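Local coordinates for protein cytochrome c (Pseudomonas aeruginosa, PDB 6RTE) that oxidises dihydro-heme d1 as the dehydrogenase NirN of heme d1 biosynthesis, joining a heme c group to an eight-bladed beta-propeller, at residues 361-366 / 370-375; 405-410 / 430-435; 325-330 / 388-393; 413-418 / 475-480. All blocks are in the same frame, centred on the assembly; numbering follows the deposited sequence.

Interaction 1: 361-366 / 370-375; sequences GIYWKR and WVFATP
Strands 362-365 and 370-374 form an antiparallel beta hairpin, the first two strands of one propeller sheet, with 362-365 outermost. Ile362 faces Ala373 and Trp364 faces Val371 as hydrogen-bonded pairs; Ile362 N donates to Ala373 O at 2.9 Å and Val371 N to Trp364 O at 2.8 Å. The bonds Ala373 N to Ile362 O and Trp364 N to Val371 O complete them. Tyr363-Phe372 and Lys365-Trp370 are the non-hydrogen-bonded pairs. Side chains alternate, which puts Tyr363, Phe372 and Trp370 on one face and Trp364 on the other. In a propeller blade these two faces pack against the two adjoining blades: Tyr363 OH bonds to Ser318 OG in one, Trp364 NE1 to Lys432 O in the other. On the Trp364 face, Val371 CG1 lies 3.5 Å over the centroid of the indole five-membered ring, a CH-pi contact, while Ala373 CB meets Trp364 CZ3 at 3.6 Å. On the opposite face, Lys365 folds back by bends at chi3 (81°) and chi4 (73°). Its NZ comes 3.2 Å above the five-membered ring centroid of Trp370, a cation-pi pair, and its CG lies 4.0 Å over the six-membered ring centroid. Farther along, the Tyr363 and Phe372 rings meet obliquely, planes at 47°.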
loop_
_atom_site.group_PDB
_atom_site.type_symbol
_atom_site.label_atom_id
_atom_site.label_comp_id
_atom_site.label_asym_id
_atom_site.label_seq_id
_atom_site.Cartn_x
_atom_site.Cartn_y
_atom_site.Cartn_z
ATOM N N GLY A 361 -4.388 -6.409 10.588
ATOM C CA GLY A 361 -4.702 -7.533 11.440
ATOM C C GLY A 361 -5.026 -8.781 10.646
ATOM O O GLY A 361 -5.383 -8.731 9.471
ATOM N N ILE A 362 -4.895 -9.930 11.303
ATOM C CA ILE A 362 -5.099 -11.210 10.645
ATOM C C ILE A 362 -5.963 -12.106 11.523
ATOM O O ILE A 362 -6.116 -11.884 12.731
ATOM C CB ILE A 362 -3.767 -11.915 10.307
ATOM C CG1 ILE A 362 -2.986 -12.240 11.576
ATOM C CG2 ILE A 362 -2.935 -11.034 9.389
ATOM C CD1 ILE A 362 -1.847 -13.228 11.356
ATOM N N TYR A 363 -6.517 -13.131 10.885
ATOM C CA TYR A 363 -7.450 -14.060 11.501
ATOM C C TYR A 363 -6.868 -15.463 11.446
ATOM O O TYR A 363 -6.107 -15.800 10.535
ATOM C CB TYR A 363 -8.809 -14.034 10.774
ATOM C CG TYR A 363 -9.441 -12.669 10.697
ATOM C CD1 TYR A 363 -8.960 -11.707 9.815
ATOM C CD2 TYR A 363 -10.530 -12.337 11.497
ATOM C CE1 TYR A 363 -9.538 -10.448 9.738
ATOM C CE2 TYR A 363 -11.120 -11.085 11.421
ATOM C CZ TYR A 363 -10.622 -10.146 10.541
ATOM O OH TYR A 363 -11.198 -8.898 10.468
ATOM N N TRP A 364 -7.221 -16.276 12.435
ATOM C CA TRP A 364 -6.893 -17.694 12.401
ATOM C C TRP A 364 -7.780 -18.409 13.411
ATOM O O TRP A 364 -8.460 -17.780 14.225
ATOM C CB TRP A 364 -5.402 -17.939 12.674
ATOM C CG TRP A 364 -4.963 -17.727 14.093
ATOM C CD1 TRP A 364 -5.059 -18.620 15.123
ATOM C CD2 TRP A 364 -4.335 -16.557 14.634
ATOM N NE1 TRP A 364 -4.541 -18.074 16.271
ATOM C CE2 TRP A 364 -4.092 -16.809 16.001
ATOM C CE3 TRP A 364 -3.960 -15.319 14.100
ATOM C CZ2 TRP A 364 -3.490 -15.869 16.841
ATOM C CZ3 TRP A 364 -3.363 -14.384 14.938
ATOM C CH2 TRP A 364 -3.134 -14.667 16.291
ATOM N N LYS A 365 -7.779 -19.736 13.337
ATOM C CA LYS A 365 -8.620 -20.556 14.201
ATOM C C LYS A 365 -7.819 -20.993 15.419
ATOM O O LYS A 365 -6.751 -21.601 15.285
ATOM C CB LYS A 365 -9.160 -21.765 13.440
ATOM C CG LYS A 365 -9.865 -21.402 12.139
ATOM C CD LYS A 365 -10.852 -22.476 11.711
ATOM C CE LYS A 365 -12.169 -22.351 12.463
ATOM N NZ LYS A 365 -12.960 -21.178 11.996
ATOM N N ARG A 366 -8.333 -20.673 16.605
ATOM C CA ARG A 366 -7.708 -21.029 17.875
ATOM C C ARG A 366 -8.757 -21.738 18.720
ATOM O O ARG A 366 -9.710 -21.106 19.186
ATOM C CB ARG A 366 -7.174 -19.790 18.590
ATOM C CG ARG A 366 -6.526 -20.057 19.936
ATOM C CD ARG A 366 -6.362 -18.760 20.715
ATOM N NE ARG A 366 -5.491 -18.913 21.877
ATOM C CZ ARG A 366 -5.902 -19.286 23.087
ATOM N NH1 ARG A 366 -7.183 -19.555 23.309
ATOM N NH2 ARG A 366 -5.026 -19.393 24.077
ATOM N N TRP A 370 -12.782 -18.619 15.313
ATOM C CA TRP A 370 -12.040 -17.526 14.706
ATOM C C TRP A 370 -11.542 -16.554 15.767
ATOM O O TRP A 370 -12.266 -16.194 16.700
ATOM C CB TRP A 370 -12.920 -16.782 13.699
ATOM C CG TRP A 370 -13.094 -17.478 12.384
ATOM C CD1 TRP A 370 -14.260 -17.955 11.855
ATOM C CD2 TRP A 370 -12.071 -17.765 11.420
ATOM N NE1 TRP A 370 -14.027 -18.520 10.623
ATOM C CE2 TRP A 370 -12.691 -18.417 10.334
ATOM C CE3 TRP A 370 -10.693 -17.535 11.370
ATOM C CZ2 TRP A 370 -11.980 -18.843 9.215
ATOM C CZ3 TRP A 370 -9.988 -17.959 10.257
ATOM C CH2 TRP A 370 -10.633 -18.605 9.196
ATOM N N VAL A 371 -10.292 -16.126 15.615
ATOM C CA VAL A 371 -9.698 -15.098 16.461
ATOM C C VAL A 371 -9.026 -14.080 15.546
ATOM O O VAL A 371 -8.639 -14.393 14.417
ATOM C CB VAL A 371 -8.705 -15.704 17.481
ATOM C CG1 VAL A 371 -7.457 -16.241 16.796
ATOM C CG2 VAL A 371 -8.343 -14.691 18.544
ATOM N N PHE A 372 -8.916 -12.845 16.030
ATOM C CA PHE A 372 -8.359 -11.741 15.256
ATOM C C PHE A 372 -7.289 -11.040 16.079
ATOM O O PHE A 372 -7.470 -10.799 17.277
ATOM C CB PHE A 372 -9.456 -10.743 14.850
ATOM C CG PHE A 372 -8.936 -9.486 14.193
ATOM C CD1 PHE A 372 -8.579 -9.479 12.852
ATOM C CD2 PHE A 372 -8.829 -8.308 14.913
ATOM C CE1 PHE A 372 -8.119 -8.327 12.244
ATOM C CE2 PHE A 372 -8.363 -7.149 14.310
ATOM C CZ PHE A 372 -8.012 -7.161 12.972
ATOM N N ALA A 373 -6.171 -10.721 15.430
ATOM C CA ALA A 373 -5.048 -10.065 16.086
ATOM C C ALA A 373 -4.622 -8.855 15.268
ATOM O O ALA A 373 -4.621 -8.898 14.032
ATOM C CB ALA A 373 -3.866 -11.025 16.252
ATOM N N THR A 374 -4.265 -7.772 15.961
ATOM C CA THR A 374 -3.893 -6.541 15.287
ATOM C C THR A 374 -2.692 -5.880 15.948
ATOM O O THR A 374 -2.619 -5.814 17.185
ATOM C CB THR A 374 -5.068 -5.548 15.265
ATOM O OG1 THR A 374 -4.667 -4.348 14.589
ATOM C CG2 THR A 374 -5.520 -5.206 16.682
ATOM N N PRO A 375 -1.732 -5.380 15.152
ATOM C CA PRO A 375 -0.663 -4.547 15.720
ATOM C C PRO A 375 -1.187 -3.168 16.096
ATOM O O PRO A 375 -2.392 -2.922 15.983
ATOM C CB PRO A 375 0.370 -4.482 14.591
ATOM C CG PRO A 375 -0.446 -4.610 13.342
ATOM C CD PRO A 375 -1.604 -5.519 13.685
#

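Interaction 2: 405-410 / 430-435; sequences MRSHAD and IDKQTL
Lys432 NZ donates a hydrogen bond of 2.9 Å to His408 O, a polar contact near the surface of a propeller blade. The ammonium approaches from above the carbonyl plane, 44° out of it, and does not lie on a lone pair. It also bonds to Ser411 O, so two carbonyls of the same loop grip one lysine end. Ser407 OG is 3.0 Å from Lys432 NZ and is itself hydrogen-bonded to Tyr413 O. The reach of the lysine comes from its chain: CG stands anti to the carbonyl carbon (chi1 -74°), and everything beyond is extended, carrying NZ from one loop to the other.

The carbonyl sits on a residue held at its ring. His408 ND1 accepts from Asp410 N at 3.1 Å along a nearly straight line (167° at the hydrogen), and NE2 bonds to Arg456 O, consistent with a proton on NE2. Lys432 is the second residue of an Asx turn that begins at Asp431. Asp431 OD2 takes Gln433 N at 3.0 Å, from above the carboxylate plane, and Thr434 N at 2.8 Å, through its anti lone pair. The Thr434 bond makes it an Asx motif as well, and a backbone bond from Leu435 N to Asp431 O (2.9 Å) spans the whole bend.

In the sheet, strand 413-417 lies between strands 405-406 and 427-431. Lys432 leaves the end of the latter and crosses beside the start of 413-417 to the loop after 405-406, while Met405 and Ile430 both pack on Ile382 of the neighbouring blade.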
loop_
_atom_site.group_PDB
_atom_site.type_symbol
_atom_site.label_atom_id
_atom_site.label_comp_id
_atom_site.label_asym_id
_atom_site.label_seq_id
_atom_site.Cartn_x
_atom_site.Cartn_y
_atom_site.Cartn_z
ATOM N N MET A 405 1.681 -7.646 9.926
ATOM C CA MET A 405 1.277 -8.923 10.499
ATOM C C MET A 405 0.979 -9.884 9.361
ATOM O O MET A 405 0.305 -9.512 8.394
ATOM C CB MET A 405 0.051 -8.762 11.402
ATOM C CG MET A 405 -0.048 -9.803 12.503
ATOM S SD MET A 405 -0.874 -9.135 13.957
ATOM C CE MET A 405 -0.761 -10.529 15.072
ATOM N N ARG A 406 1.479 -11.109 9.475
ATOM C CA ARG A 406 1.303 -12.102 8.430
ATOM C C ARG A 406 1.404 -13.486 9.046
ATOM O O ARG A 406 2.026 -13.675 10.097
ATOM C CB ARG A 406 2.350 -11.942 7.323
ATOM C CG ARG A 406 1.933 -12.513 5.970
ATOM C CD ARG A 406 0.866 -11.654 5.320
ATOM N NE ARG A 406 0.898 -11.752 3.866
ATOM C CZ ARG A 406 0.237 -12.665 3.149
ATOM N NH1 ARG A 406 -0.515 -13.582 3.748
ATOM N NH2 ARG A 406 0.334 -12.660 1.825
ATOM N N SER A 407 0.792 -14.453 8.373
ATOM C CA SER A 407 0.908 -15.853 8.765
ATOM C C SER A 407 0.631 -16.721 7.540
ATOM O O SER A 407 0.540 -16.224 6.414
ATOM C CB SER A 407 -0.045 -16.177 9.921
ATOM O OG SER A 407 0.202 -17.478 10.409
ATOM N N HIS A 408 0.492 -18.025 7.769
ATOM C CA HIS A 408 0.272 -18.999 6.708
ATOM C C HIS A 408 -0.389 -20.217 7.338
ATOM O O HIS A 408 -0.156 -20.520 8.513
ATOM C CB HIS A 408 1.590 -19.388 6.022
ATOM C CG HIS A 408 1.416 -20.089 4.707
ATOM N ND1 HIS A 408 1.253 -21.457 4.603
ATOM C CD2 HIS A 408 1.413 -19.617 3.439
ATOM C CE1 HIS A 408 1.140 -21.792 3.332
ATOM N NE2 HIS A 408 1.238 -20.693 2.604
ATOM N N ALA A 409 -1.229 -20.899 6.551
ATOM C CA ALA A 409 -1.893 -22.097 7.045
ATOM C C ALA A 409 -0.889 -23.112 7.571
ATOM O O ALA A 409 -1.168 -23.822 8.544
ATOM C CB ALA A 409 -2.748 -22.717 5.935
ATOM N N ASP A 410 0.292 -23.178 6.951
ATOM C CA ASP A 410 1.341 -24.120 7.325
ATOM C C ASP A 410 2.211 -23.619 8.470
ATOM O O ASP A 410 3.060 -24.377 8.951
ATOM C CB ASP A 410 2.199 -24.421 6.085
ATOM C CG ASP A 410 3.366 -25.361 6.375
ATOM O OD1 ASP A 410 4.467 -24.867 6.711
ATOM O OD2 ASP A 410 3.183 -26.594 6.266
ATOM N N ILE A 430 4.473 -15.023 17.206
ATOM C CA ILE A 430 3.470 -15.251 18.238
ATOM C C ILE A 430 2.807 -16.596 17.978
ATOM O O ILE A 430 2.154 -16.787 16.948
ATOM C CB ILE A 430 2.428 -14.121 18.260
ATOM C CG1 ILE A 430 3.105 -12.783 18.576
ATOM C CG2 ILE A 430 1.326 -14.423 19.272
ATOM C CD1 ILE A 430 2.178 -11.583 18.491
ATOM N N ASP A 431 2.973 -17.529 18.914
ATOM C CA ASP A 431 2.347 -18.838 18.791
ATOM C C ASP A 431 0.833 -18.686 18.690
ATOM O O ASP A 431 0.206 -18.045 19.538
ATOM C CB ASP A 431 2.722 -19.708 19.994
ATOM C CG ASP A 431 2.245 -21.141 19.852
ATOM O OD1 ASP A 431 2.991 -21.965 19.281
ATOM O OD2 ASP A 431 1.121 -21.443 20.306
ATOM N N LYS A 432 0.247 -19.277 17.645
ATOM C CA LYS A 432 -1.179 -19.092 17.391
ATOM C C LYS A 432 -2.050 -19.659 18.502
ATOM O O LYS A 432 -3.208 -19.247 18.638
ATOM C CB LYS A 432 -1.580 -19.745 16.067
ATOM C CG LYS A 432 -1.124 -19.014 14.821
ATOM C CD LYS A 432 -1.557 -19.781 13.584
ATOM C CE LYS A 432 -1.073 -19.118 12.315
ATOM N NZ LYS A 432 -1.347 -19.955 11.110
ATOM N N GLN A 433 -1.527 -20.600 19.288
ATOM C CA GLN A 433 -2.295 -21.245 20.346
ATOM C C GLN A 433 -2.029 -20.627 21.713
ATOM O O GLN A 433 -2.967 -20.208 22.397
ATOM C CB GLN A 433 -1.978 -22.746 20.372
ATOM C CG GLN A 433 -2.999 -23.595 21.118
ATOM C CD GLN A 433 -4.376 -23.553 20.480
ATOM O OE1 GLN A 433 -4.559 -23.981 19.339
ATOM N NE2 GLN A 433 -5.352 -23.028 21.215
ATOM N N THR A 434 -0.761 -20.547 22.121
ATOM C CA THR A 434 -0.442 -19.995 23.434
ATOM C C THR A 434 -0.634 -18.483 23.474
ATOM O O THR A 434 -0.870 -17.918 24.546
ATOM C CB THR A 434 0.996 -20.349 23.823
ATOM O OG1 THR A 434 1.912 -19.551 23.065
ATOM C CG2 THR A 434 1.285 -21.826 23.559
ATOM N N LEU A 435 -0.541 -17.814 22.323
ATOM C CA LEU A 435 -0.670 -16.358 22.242
ATOM C C LEU A 435 0.457 -15.662 23.004
ATOM O O LEU A 435 0.240 -14.669 23.704
ATOM C CB LEU A 435 -2.033 -15.888 22.753
ATOM C CG LEU A 435 -3.262 -16.599 22.184
ATOM C CD1 LEU A 435 -4.514 -15.774 22.453
ATOM C CD2 LEU A 435 -3.107 -16.885 20.693
#

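Interaction 3: 325-330 / 388-393; sequences YLLGSS and QNWKPL
Trp390 presents the edge of its six-membered ring to a face of Tyr325, an edge-to-face (T-shaped) pair with ring centroids 5.4 Å apart and planes at 71°. The leading atom is Trp390 CZ2, which lies off centre toward the rim of the phenol, 3.8 Å from Tyr325 CG at the root of the ring. Next to it Trp390 CH2 comes within 4.0 Å of Tyr325 CB, so the indole sits over the near end of the tyrosine and well away from its hydroxyl. One corner further round, Trp390 CZ3 touches Leu327 CD2 at 3.8 Å. Tyr325 and Leu327 are two apart on strand 325-330, and both send their side chains from the same side of it; the benzo end of the indole thus spans the pair. Both contacts are apolar, and no hydrogen bond joins the two segments. Trp390 comes from the turn between strands 381-386 and 391-397, and its CG, anti to the carbonyl carbon (chi1 -49°), directs the indole to strand 325-330. Its ring also meets Val338 and Ala348, on the next two strands of the sheet it covers. A large side chain from one sheet laid across the strands of the next is blade-to-blade packing of a beta-propeller.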
loop_
_atom_site.group_PDB
_atom_site.type_symbol
_atom_site.label_atom_id
_atom_site.label_comp_id
_atom_site.label_asym_id
_atom_site.label_seq_id
_atom_site.Cartn_x
_atom_site.Cartn_y
_atom_site.Cartn_z
ATOM N N TYR A 325 -18.664 -8.833 7.870
ATOM C CA TYR A 325 -18.390 -7.754 8.800
ATOM C C TYR A 325 -17.150 -6.984 8.379
ATOM O O TYR A 325 -16.198 -7.539 7.822
ATOM C CB TYR A 325 -18.215 -8.273 10.229
ATOM C CG TYR A 325 -19.456 -8.955 10.734
ATOM C CD1 TYR A 325 -20.529 -8.215 11.213
ATOM C CD2 TYR A 325 -19.567 -10.339 10.710
ATOM C CE1 TYR A 325 -21.671 -8.836 11.661
ATOM C CE2 TYR A 325 -20.705 -10.966 11.158
ATOM C CZ TYR A 325 -21.755 -10.214 11.632
ATOM O OH TYR A 325 -22.894 -10.843 12.079
ATOM N N LEU A 326 -17.193 -5.690 8.660
ATOM C CA LEU A 326 -16.104 -4.767 8.399
ATOM C C LEU A 326 -15.642 -4.211 9.732
ATOM O O LEU A 326 -16.460 -3.739 10.527
ATOM C CB LEU A 326 -16.582 -3.670 7.446
ATOM C CG LEU A 326 -15.719 -2.461 7.124
ATOM C CD1 LEU A 326 -16.209 -1.877 5.807
ATOM C CD2 LEU A 326 -15.800 -1.426 8.230
ATOM N N LEU A 327 -14.345 -4.309 9.998
ATOM C CA LEU A 327 -13.753 -3.774 11.214
ATOM C C LEU A 327 -12.963 -2.525 10.846
ATOM O O LEU A 327 -12.003 -2.600 10.068
ATOM C CB LEU A 327 -12.854 -4.799 11.900
ATOM C CG LEU A 327 -13.550 -6.055 12.430
ATOM C CD1 LEU A 327 -13.848 -7.039 11.302
ATOM C CD2 LEU A 327 -12.707 -6.711 13.509
ATOM N N GLY A 328 -13.374 -1.385 11.395
ATOM C CA GLY A 328 -12.728 -0.132 11.097
ATOM C C GLY A 328 -12.307 0.592 12.359
ATOM O O GLY A 328 -12.791 0.322 13.461
ATOM N N SER A 329 -11.374 1.517 12.177
ATOM C CA SER A 329 -10.937 2.412 13.239
ATOM C C SER A 329 -11.667 3.737 13.075
ATOM O O SER A 329 -11.674 4.314 11.982
ATOM C CB SER A 329 -9.423 2.622 13.197
ATOM O OG SER A 329 -8.999 3.005 11.901
ATOM N N SER A 330 -12.290 4.202 14.151
ATOM C CA SER A 330 -13.037 5.452 14.131
ATOM C C SER A 330 -12.161 6.591 14.634
ATOM O O SER A 330 -11.238 6.389 15.430
ATOM C CB SER A 330 -14.308 5.350 14.982
ATOM O OG SER A 330 -14.004 5.086 16.339
ATOM N N GLN A 388 -16.305 -14.573 17.690
ATOM C CA GLN A 388 -17.662 -15.005 18.005
ATOM C C GLN A 388 -18.442 -13.912 18.728
ATOM O O GLN A 388 -19.591 -13.616 18.378
ATOM C CB GLN A 388 -17.619 -16.281 18.848
ATOM N N ASN A 389 -17.827 -13.290 19.733
ATOM C CA ASN A 389 -18.485 -12.268 20.531
ATOM C C ASN A 389 -17.845 -10.892 20.404
ATOM O O ASN A 389 -18.315 -9.948 21.051
ATOM C CB ASN A 389 -18.495 -12.681 22.010
ATOM N N TRP A 390 -16.798 -10.745 19.591
ATOM C CA TRP A 390 -16.055 -9.488 19.493
ATOM C C TRP A 390 -15.517 -9.055 20.853
ATOM O O TRP A 390 -15.351 -7.862 21.119
ATOM C CB TRP A 390 -16.916 -8.378 18.887
ATOM C CG TRP A 390 -17.618 -8.798 17.636
ATOM C CD1 TRP A 390 -18.946 -9.074 17.496
ATOM C CD2 TRP A 390 -17.026 -9.002 16.349
ATOM N NE1 TRP A 390 -19.220 -9.433 16.200
ATOM C CE2 TRP A 390 -18.057 -9.399 15.475
ATOM C CE3 TRP A 390 -15.724 -8.887 15.850
ATOM C CZ2 TRP A 390 -17.828 -9.679 14.131
ATOM C CZ3 TRP A 390 -15.499 -9.161 14.516
ATOM C CH2 TRP A 390 -16.544 -9.557 13.671
ATOM N N LYS A 391 -15.243 -10.025 21.729
ATOM C CA LYS A 391 -14.687 -9.745 23.046
ATOM C C LYS A 391 -13.179 -9.924 23.016
ATOM O O LYS A 391 -12.698 -10.945 22.504
ATOM C CB LYS A 391 -15.299 -10.678 24.090
ATOM N N PRO A 392 -12.393 -8.974 23.526
ATOM C CA PRO A 392 -10.936 -9.167 23.539
ATOM C C PRO A 392 -10.542 -10.418 24.314
ATOM O O PRO A 392 -11.098 -10.719 25.372
ATOM C CB PRO A 392 -10.415 -7.893 24.214
ATOM C CG PRO A 392 -11.463 -6.872 23.947
ATOM C CD PRO A 392 -12.767 -7.620 23.978
ATOM N N LEU A 393 -9.571 -11.148 23.766
ATOM C CA LEU A 393 -9.071 -12.379 24.366
ATOM C C LEU A 393 -7.782 -12.162 25.151
ATOM O O LEU A 393 -7.695 -12.557 26.318
ATOM C CB LEU A 393 -8.846 -13.442 23.282
ATOM C CG LEU A 393 -9.959 -14.482 23.123
ATOM C CD1 LEU A 393 -9.805 -15.266 21.827
ATOM C CD2 LEU A 393 -9.979 -15.430 24.315
#

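Interaction 4: 413-418 / 475-480; sequences YAWTDT and YDAHSL
Trp415 and Tyr413 of strand 413-417 reach across to the turn 477-480 while the backbones stay apart, the closest CA atoms, of Tyr413 and Ala477, being 9.5 Å from each other. The contact joins adjacent blades of the propeller: 413-417 is an inner strand of one sheet, and the turn links strands 470-476 and 482-488 of the next.

Trp415 does most of the reaching. With CG anti to its carbonyl carbon (chi1 -55°), the indole extends toward the turn and brings its benzo edge to Ala477, whose O lies near the ring plane, 4.0 Å from CZ2. The adjoining CH2 meets Leu480 CD2 at 4.4 Å. That same methyl is 4.5 Å from Tyr413 CE2, so Leu480 fits against both aromatic side chains in loose apolar contact. Trp415 NE1 bonds to Ser411 OG within its own blade, whereas Phe454 of the next blade meets the indole edge-to-face; Tyr413 meets the ring of His439 in its own sheet.

The turn that offers Ala477 and Leu480 is shaped by Asp476, the first residue of an Asx turn. Leu480 N bonds back to Asp476 O, and the positive phi of Leu480 (75°) ends the turn. Asp476 OD1 accepts twice: from His478 N at 3.0 Å nearly along the carboxylate C-O axis, the Asx turn, and from Ser479 N at 3.2 Å from above the carboxylate plane, the Asx motif.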
loop_
_atom_site.group_PDB
_atom_site.type_symbol
_atom_site.label_atom_id
_atom_site.label_comp_id
_atom_site.label_asym_id
_atom_site.label_seq_id
_atom_site.Cartn_x
_atom_site.Cartn_y
_atom_site.Cartn_z
ATOM N N TYR A 413 2.764 -19.788 13.813
ATOM C CA TYR A 413 2.982 -18.489 14.429
ATOM C C TYR A 413 2.383 -17.383 13.570
ATOM O O TYR A 413 2.245 -17.521 12.351
ATOM C CB TYR A 413 4.478 -18.185 14.624
ATOM C CG TYR A 413 5.308 -19.355 15.089
ATOM C CD1 TYR A 413 5.308 -19.750 16.424
ATOM C CD2 TYR A 413 6.111 -20.055 14.199
ATOM C CE1 TYR A 413 6.073 -20.816 16.853
ATOM C CE2 TYR A 413 6.886 -21.122 14.620
ATOM C CZ TYR A 413 6.861 -21.501 15.948
ATOM O OH TYR A 413 7.631 -22.567 16.369
ATOM N N ALA A 414 2.036 -16.281 14.227
ATOM C CA ALA A 414 1.764 -15.015 13.559
ATOM C C ALA A 414 3.018 -14.151 13.651
ATOM O O ALA A 414 3.558 -13.947 14.743
ATOM C CB ALA A 414 0.572 -14.296 14.191
ATOM N N TRP A 415 3.472 -13.644 12.511
ATOM C CA TRP A 415 4.739 -12.932 12.414
ATOM C C TRP A 415 4.458 -11.435 12.373
ATOM O O TRP A 415 3.756 -10.959 11.474
ATOM C CB TRP A 415 5.509 -13.365 11.163
ATOM C CG TRP A 415 5.759 -14.853 11.041
ATOM C CD1 TRP A 415 4.856 -15.865 11.233
ATOM C CD2 TRP A 415 6.994 -15.488 10.673
ATOM N NE1 TRP A 415 5.456 -17.085 11.022
ATOM C CE2 TRP A 415 6.766 -16.881 10.673
ATOM C CE3 TRP A 415 8.264 -15.016 10.344
ATOM C CZ2 TRP A 415 7.763 -17.800 10.360
ATOM C CZ3 TRP A 415 9.256 -15.932 10.037
ATOM C CH2 TRP A 415 9.001 -17.307 10.048
ATOM N N THR A 416 5.008 -10.692 13.335
ATOM C CA THR A 416 4.796 -9.249 13.403
ATOM C C THR A 416 6.109 -8.582 13.816
ATOM O O THR A 416 7.178 -9.198 13.789
ATOM C CB THR A 416 3.625 -8.922 14.342
ATOM O OG1 THR A 416 3.255 -7.545 14.188
ATOM C CG2 THR A 416 3.996 -9.190 15.796
ATOM N N ASP A 417 6.037 -7.307 14.198
ATOM C CA ASP A 417 7.236 -6.493 14.351
ATOM C C ASP A 417 6.980 -5.373 15.354
ATOM O O ASP A 417 5.878 -5.234 15.890
ATOM C CB ASP A 417 7.653 -5.904 12.998
ATOM C CG ASP A 417 6.568 -5.026 12.394
ATOM O OD1 ASP A 417 6.266 -3.966 12.985
ATOM O OD2 ASP A 417 6.001 -5.400 11.341
ATOM N N THR A 418 8.028 -4.576 15.607
ATOM C CA THR A 418 7.905 -3.284 16.282
ATOM C C THR A 418 8.485 -2.219 15.353
ATOM O O THR A 418 9.281 -1.363 15.769
ATOM C CB THR A 418 8.612 -3.282 17.638
ATOM O OG1 THR A 418 10.029 -3.318 17.448
ATOM C CG2 THR A 418 8.178 -4.487 18.474
ATOM N N TYR A 475 14.187 -17.174 5.374
ATOM C CA TYR A 475 14.226 -18.028 6.547
ATOM C C TYR A 475 13.444 -19.306 6.287
ATOM O O TYR A 475 12.379 -19.273 5.665
ATOM C CB TYR A 475 13.615 -17.338 7.771
ATOM C CG TYR A 475 14.460 -16.256 8.396
ATOM C CD1 TYR A 475 14.475 -14.972 7.871
ATOM C CD2 TYR A 475 15.216 -16.511 9.529
ATOM C CE1 TYR A 475 15.238 -13.976 8.448
ATOM C CE2 TYR A 475 15.981 -15.520 10.114
ATOM C CZ TYR A 475 15.986 -14.254 9.567
ATOM O OH TYR A 475 16.744 -13.264 10.142
ATOM N N ASP A 476 13.966 -20.425 6.779
ATOM C CA ASP A 476 13.177 -21.647 6.861
ATOM C C ASP A 476 12.086 -21.447 7.908
ATOM O O ASP A 476 12.384 -21.197 9.083
ATOM C CB ASP A 476 14.075 -22.832 7.218
ATOM C CG ASP A 476 13.352 -24.165 7.132
ATOM O OD1 ASP A 476 12.201 -24.259 7.607
ATOM O OD2 ASP A 476 13.946 -25.127 6.590
ATOM N N ALA A 477 10.824 -21.548 7.484
ATOM C CA ALA A 477 9.711 -21.148 8.339
ATOM C C ALA A 477 9.503 -22.083 9.523
ATOM O O ALA A 477 8.854 -21.685 10.495
ATOM C CB ALA A 477 8.423 -21.067 7.518
ATOM N N HIS A 478 10.025 -23.308 9.469
ATOM C CA HIS A 478 9.888 -24.255 10.570
ATOM C C HIS A 478 11.144 -24.335 11.431
ATOM O O HIS A 478 11.062 -24.201 12.655
ATOM C CB HIS A 478 9.528 -25.639 10.021
ATOM C CG HIS A 478 8.207 -25.672 9.315
ATOM N ND1 HIS A 478 7.004 -25.700 9.991
ATOM C CD2 HIS A 478 7.899 -25.664 7.998
ATOM C CE1 HIS A 478 6.012 -25.714 9.119
ATOM N NE2 HIS A 478 6.528 -25.693 7.902
ATOM N N SER A 479 12.309 -24.549 10.815
ATOM C CA SER A 479 13.560 -24.513 11.564
ATOM C C SER A 479 13.869 -23.108 12.067
ATOM O O SER A 479 14.499 -22.953 13.120
ATOM C CB SER A 479 14.709 -25.023 10.693
ATOM O OG SER A 479 15.233 -23.984 9.885
ATOM N N LEU A 480 13.446 -22.081 11.328
ATOM C CA LEU A 480 13.620 -20.673 11.680
ATOM C C LEU A 480 15.046 -20.179 11.474
ATOM O O LEU A 480 15.433 -19.165 12.057
ATOM C CB LEU A 480 13.197 -20.393 13.128
ATOM C CG LEU A 480 11.791 -20.842 13.533
ATOM C CD1 LEU A 480 11.363 -20.135 14.816
ATOM C CD2 LEU A 480 10.774 -20.598 12.419
#

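All four interactions lie in the propeller, outside the residue span of the heme c pocket. Interaction 1 is internal to one blade and has a neighbour on each side: Tyr363 OH lies 3.3 Å from Leu327 CD1 of interaction 3, and Ala373 CB 3.4 Å from Met405 CE of interaction 2. Interactions 2 and 4 share a sheet, probably hydrogen-bonded through Ala414 N and Ile430 O at 2.8 Å; centres 9 Å apart. Interactions 3 and 4 lie about 25 Å apart between centres, yet the turns at 388-393, 430-435 and 475-480 recur: in each an aspartate carboxylate (Asp386, Asp431, Asp476) accepts from the backbone N three residues on, and Trp390, Leu435 and Leu480 have positive phi.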